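Local coordinates for protein saframycin Mx1 synthetase B (PDB 3LNV) that belongs to the ANL superfamily of AMP-binding enzymes as a fatty acid AMP ligase, with a large AMP-binding part and a smaller C-terminal domain, at residues P97-K102 with Y530-L535; G177-P182 with N467-D472. All coordinates share one frame; numbering follows the deposited sequence.

Contact 1: residues P97-K102 with Y530-L535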
# COMPACT_ATOMS: atom_id res chain seq x y z
N PRO A 97 -11.65 0.29 7.08
CA PRO A 97 -12.62 0.44 8.18
C PRO A 97 -11.88 0.61 9.52
O PRO A 97 -10.93 -0.12 9.78
CB PRO A 97 -13.37 -0.90 8.17
CG PRO A 97 -13.13 -1.49 6.80
CD PRO A 97 -11.75 -1.02 6.42
N PRO A 98 -12.30 1.57 10.36
CA PRO A 98 -11.54 1.81 11.60
C PRO A 98 -11.40 0.57 12.48
O PRO A 98 -12.38 -0.10 12.79
CB PRO A 98 -12.37 2.89 12.31
CG PRO A 98 -12.95 3.67 11.18
CD PRO A 98 -13.27 2.64 10.10
N ALA A 99 -10.16 0.28 12.87
CA ALA A 99 -9.83 -0.90 13.66
C ALA A 99 -10.62 -0.99 14.96
O ALA A 99 -11.14 -2.05 15.32
CB ALA A 99 -8.33 -0.92 13.96
N GLN A 100 -10.73 0.13 15.66
CA GLN A 100 -11.47 0.15 16.92
C GLN A 100 -12.69 1.06 16.81
O GLN A 100 -12.60 2.17 16.30
CB GLN A 100 -10.56 0.60 18.07
CG GLN A 100 -9.19 -0.09 18.09
CD GLN A 100 -9.27 -1.60 18.29
OE1 GLN A 100 -10.36 -2.16 18.50
NE2 GLN A 100 -8.12 -2.27 18.22
N GLU A 101 -13.83 0.57 17.27
CA GLU A 101 -15.09 1.31 17.20
C GLU A 101 -14.97 2.81 17.46
O GLU A 101 -15.51 3.61 16.71
CB GLU A 101 -16.12 0.71 18.16
CG GLU A 101 -16.99 -0.37 17.53
CD GLU A 101 -17.15 -1.59 18.42
OE1 GLU A 101 -16.12 -2.21 18.75
OE2 GLU A 101 -18.30 -1.94 18.76
N LYS A 102 -14.25 3.19 18.51
CA LYS A 102 -14.26 4.59 18.93
C LYS A 102 -13.05 5.40 18.47
O LYS A 102 -12.94 6.58 18.79
CB LYS A 102 -14.38 4.70 20.45
CG LYS A 102 -15.53 3.90 21.06
CD LYS A 102 -15.43 3.94 22.58
CE LYS A 102 -16.07 2.73 23.23
NZ LYS A 102 -15.51 2.52 24.60
N TYR A 530 0.07 -3.20 13.13
CA TYR A 530 -0.39 -3.23 11.75
C TYR A 530 -1.90 -3.13 11.68
O TYR A 530 -2.45 -2.44 10.83
CB TYR A 530 0.06 -4.49 11.03
CG TYR A 530 -0.15 -4.41 9.53
CD1 TYR A 530 0.85 -3.94 8.68
CD2 TYR A 530 -1.36 -4.81 8.96
CE1 TYR A 530 0.64 -3.87 7.30
CE2 TYR A 530 -1.57 -4.75 7.59
CZ TYR A 530 -0.57 -4.28 6.76
OH TYR A 530 -0.80 -4.22 5.41
N GLU A 531 -2.58 -3.83 12.58
CA GLU A 531 -4.03 -3.79 12.59
C GLU A 531 -4.55 -2.37 12.82
O GLU A 531 -5.47 -1.92 12.13
CB GLU A 531 -4.60 -4.71 13.66
CG GLU A 531 -6.09 -4.51 13.86
CD GLU A 531 -6.64 -5.40 14.94
OE1 GLU A 531 -6.05 -6.47 15.19
OE2 GLU A 531 -7.66 -5.03 15.55
N ASN A 532 -3.96 -1.67 13.79
CA ASN A 532 -4.42 -0.32 14.11
C ASN A 532 -3.88 0.74 13.17
O ASN A 532 -4.56 1.74 12.89
CB ASN A 532 -4.09 0.02 15.56
CG ASN A 532 -5.06 -0.63 16.54
OD1 ASN A 532 -5.93 -1.40 16.15
ND2 ASN A 532 -4.92 -0.31 17.82
N HIS A 533 -2.67 0.52 12.65
CA HIS A 533 -1.98 1.54 11.88
C HIS A 533 -1.47 1.08 10.50
O HIS A 533 -0.96 1.88 9.73
CB HIS A 533 -0.80 2.12 12.69
CG HIS A 533 -1.18 2.49 14.09
ND1 HIS A 533 -1.64 3.75 14.42
CD2 HIS A 533 -1.19 1.77 15.24
CE1 HIS A 533 -1.92 3.78 15.72
NE2 HIS A 533 -1.65 2.59 16.24
N GLN A 534 -1.61 -0.21 10.19
CA GLN A 534 -1.05 -0.74 8.95
C GLN A 534 0.35 -0.14 8.77
O GLN A 534 0.74 0.33 7.69
CB GLN A 534 -2.00 -0.49 7.76
CG GLN A 534 -3.34 -1.26 7.90
CD GLN A 534 -4.12 -1.41 6.60
OE1 GLN A 534 -4.18 -0.49 5.78
NE2 GLN A 534 -4.76 -2.57 6.42
N LEU A 535 1.09 -0.14 9.87
CA LEU A 535 2.51 0.19 9.87
C LEU A 535 3.24 -1.05 10.40
O LEU A 535 2.64 -1.86 11.12
CB LEU A 535 2.78 1.37 10.79
CG LEU A 535 2.39 2.80 10.38
CD1 LEU A 535 2.49 3.73 11.59
CD2 LEU A 535 3.26 3.30 9.23
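Gln100 and Asn532 make the one hydrogen bond between the loop 97-102 and the last turn of the helix that ends at His533. The amide nitrogen NE2 of Gln100 gives a weak hydrogen bond to OD1 of Asn532, 3.1 Å long and bent to 134° at the hydrogen. The two amide planes stand 84° apart, so they meet almost perpendicular rather than stacked. Gln100 gets there through a fold in its chain at chi2 (-63°), which brings the amide across to the helix. The carboxylate of Glu531 stays at a looser distance, its OE2 3.9 Å from NE2 of Gln100.

Van der Waals contact falls to Ala99, whose CB, facing the helix, lies 3.3 Å from OD1 of Asn532 and 3.5 Å from the carbonyl O of Glu531; the nearest carbon of the Glu531 side chain, CG, is 4.2 Å from that CB. The Glu531 carbonyl takes a hydrogen bond from the Tyr96 hydroxyl.

ND2 of Asn532 is bonded to OG of Ser476, which leaves OD1 turned to the loop: one amide spans two neighbours. With a single weak bond and 158 Å² buried, the contact is a light surface touch between the AMP-binding part and the C-terminal domain.

Contact 2: residues G177-P182 with N467-D472. With POP (pyrophosphate 2-), chain C.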
# COMPACT_ATOMS: atom_id res chain seq x y z
N GLY A 177 0.27 8.34 4.49
CA GLY A 177 0.72 9.01 5.71
C GLY A 177 0.60 10.51 5.74
O GLY A 177 1.61 11.24 5.74
N SER A 178 -0.63 10.99 5.78
CA SER A 178 -0.88 12.40 5.98
C SER A 178 -2.04 12.44 6.95
O SER A 178 -2.98 13.20 6.79
CB SER A 178 -1.29 13.05 4.66
OG SER A 178 -0.65 14.29 4.49
N THR A 179 -1.98 11.58 7.96
CA THR A 179 -3.17 11.30 8.77
C THR A 179 -3.77 12.51 9.48
O THR A 179 -4.97 12.56 9.67
CB THR A 179 -2.94 10.14 9.77
OG1 THR A 179 -1.75 10.38 10.53
CG2 THR A 179 -2.79 8.81 9.01
N MSE A 180 -2.95 13.47 9.87
CA MSE A 180 -3.47 14.64 10.58
C MSE A 180 -4.09 15.68 9.64
O MSE A 180 -4.78 16.59 10.07
CB MSE A 180 -2.38 15.28 11.45
CG MSE A 180 -1.99 14.45 12.67
SE MSE A 180 -3.52 14.16 13.90
CE MSE A 180 -3.87 16.03 14.28
N HIS A 181 -3.82 15.56 8.35
CA HIS A 181 -4.39 16.46 7.35
C HIS A 181 -4.36 15.70 6.03
O HIS A 181 -3.48 15.92 5.20
CB HIS A 181 -3.56 17.74 7.25
CG HIS A 181 -3.99 18.81 8.22
N PRO A 182 -5.30 14.78 5.87
CA PRO A 182 -5.27 13.77 4.81
C PRO A 182 -5.32 14.39 3.43
O PRO A 182 -6.02 15.37 3.24
CB PRO A 182 -6.56 12.97 5.06
CG PRO A 182 -6.85 13.17 6.48
CD PRO A 182 -6.45 14.58 6.78
N ASN A 467 2.58 13.19 12.23
CA ASN A 467 1.37 12.39 12.18
C ASN A 467 1.05 11.70 13.50
O ASN A 467 0.10 10.92 13.58
CB ASN A 467 1.44 11.40 11.01
CG ASN A 467 1.64 12.10 9.69
OD1 ASN A 467 2.66 11.90 9.02
ND2 ASN A 467 0.70 12.98 9.32
N HIS A 468 1.85 12.00 14.54
CA HIS A 468 1.58 11.51 15.90
C HIS A 468 1.72 9.99 16.03
O HIS A 468 1.14 9.37 16.93
CB HIS A 468 0.17 11.95 16.34
CG HIS A 468 0.03 12.21 17.82
ND1 HIS A 468 0.77 13.17 18.48
CD2 HIS A 468 -0.81 11.69 18.74
CE1 HIS A 468 0.42 13.20 19.76
NE2 HIS A 468 -0.54 12.31 19.94
N TYR A 469 2.49 9.37 15.13
CA TYR A 469 2.58 7.92 15.12
C TYR A 469 3.12 7.29 16.39
O TYR A 469 2.54 6.33 16.90
CB TYR A 469 3.37 7.41 13.91
CG TYR A 469 2.60 7.50 12.62
CD1 TYR A 469 1.25 7.18 12.57
CD2 TYR A 469 3.23 7.89 11.44
CE1 TYR A 469 0.54 7.26 11.38
CE2 TYR A 469 2.53 7.97 10.25
CZ TYR A 469 1.19 7.66 10.22
OH TYR A 469 0.51 7.73 9.03
N PRO A 470 4.24 7.81 16.92
CA PRO A 470 4.76 7.11 18.10
C PRO A 470 3.75 7.17 19.24
O PRO A 470 3.49 6.16 19.90
CB PRO A 470 6.04 7.89 18.45
CG PRO A 470 6.38 8.66 17.21
CD PRO A 470 5.06 8.98 16.56
N GLN A 471 3.17 8.35 19.45
CA GLN A 471 2.18 8.56 20.51
C GLN A 471 0.98 7.66 20.32
O GLN A 471 0.49 7.05 21.28
CB GLN A 471 1.72 10.02 20.57
CG GLN A 471 2.79 11.02 20.98
CD GLN A 471 3.61 11.56 19.80
OE1 GLN A 471 3.57 11.01 18.70
NE2 GLN A 471 4.34 12.64 20.03
N ASP A 472 0.48 7.57 19.09
CA ASP A 472 -0.71 6.76 18.84
C ASP A 472 -0.45 5.25 18.97
O ASP A 472 -1.33 4.48 19.37
CB ASP A 472 -1.34 7.11 17.49
CG ASP A 472 -2.03 8.44 17.51
OD1 ASP A 472 -2.47 8.87 18.60
OD2 ASP A 472 -2.16 9.07 16.45
P1 POP C . 2.47 10.55 2.14
O1 POP C . 2.38 9.05 1.93
O2 POP C . 1.31 11.07 2.95
O3 POP C . 3.68 10.92 2.96
O POP C . 2.42 11.33 0.73
P2 POP C . 3.09 11.08 -0.73
O4 POP C . 2.24 10.10 -1.56
O5 POP C . 4.53 10.61 -0.69
O6 POP C . 3.11 12.48 -1.33
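Between the segments the backbones come closest at Met180 and Asn467, with CA atoms 5.6 Å apart. Residues Ser178 to His181 form a type I beta turn, closed by His181 N to Ser178 O at 3.0 Å, while the other segment is the junction of two helices. There His468, with positive phi, is the C-prime residue of the Schellman motif that ends helix 460-466, and it is also the N-cap of helix 469-478. Ahead of the turn, Gly177 N gives weak hydrogen bonds to O1 and O2 of the pyrophosphate, which also bonds to Thr175 OG1.

Asn467 and Tyr469 carry the helix side of the contact, and Thr179 sits against both. Its OG1 lies 3.4 Å from CB of Asn467, and its methyl CG2 reaches the Tyr469 hydroxyl, 3.5 Å from OH. A chi1 of 52° divides the work, sending OG1 to the asparagine and CG2 to the phenol end. The same OH lies 3.6 Å from CA of Gly177, so the phenol touches both the glycine just before the turn and the threonine within it. CB of Asn467 rests over one face of the Tyr469 ring, 3.7 Å above its plane and offset toward the rim. Met180, a selenomethionine, adds its CG, 4.0 Å from CA of Asn467.

The turn belongs to the loop between strands 169-174 and 184-188, a glycine-, serine- and threonine-rich phosphate-binding loop as in other ANL enzymes. Helix 105-114 lies beside it, where Arg109 touches Met180 and Pro182 and Lys106 meets Thr179; on the helix-junction side, Tyr469 stacks edge-to-face with Tyr464.

In the fold
From the N terminus, the chain leaves strand 91-95 into the loop 97-102, where contact 1 opens a loop that closes only at 530-535, 428 residues later. Contact 2 is nested within it: the turn at 177-182 meets 467-472 after 285 residues. Both pair an early loop of the AMP-binding part with the C-terminal domain, contact 1 through the end of helix 515-533 and contact 2 through the junction of helices 460-466 and 469-478. Their centres are about 13 Å apart, and they touch directly where Leu535 packs on Tyr469 and His533 lies against Asp472. Together they join the two parts at neighbouring places, contact 2 beside the bound pyrophosphate.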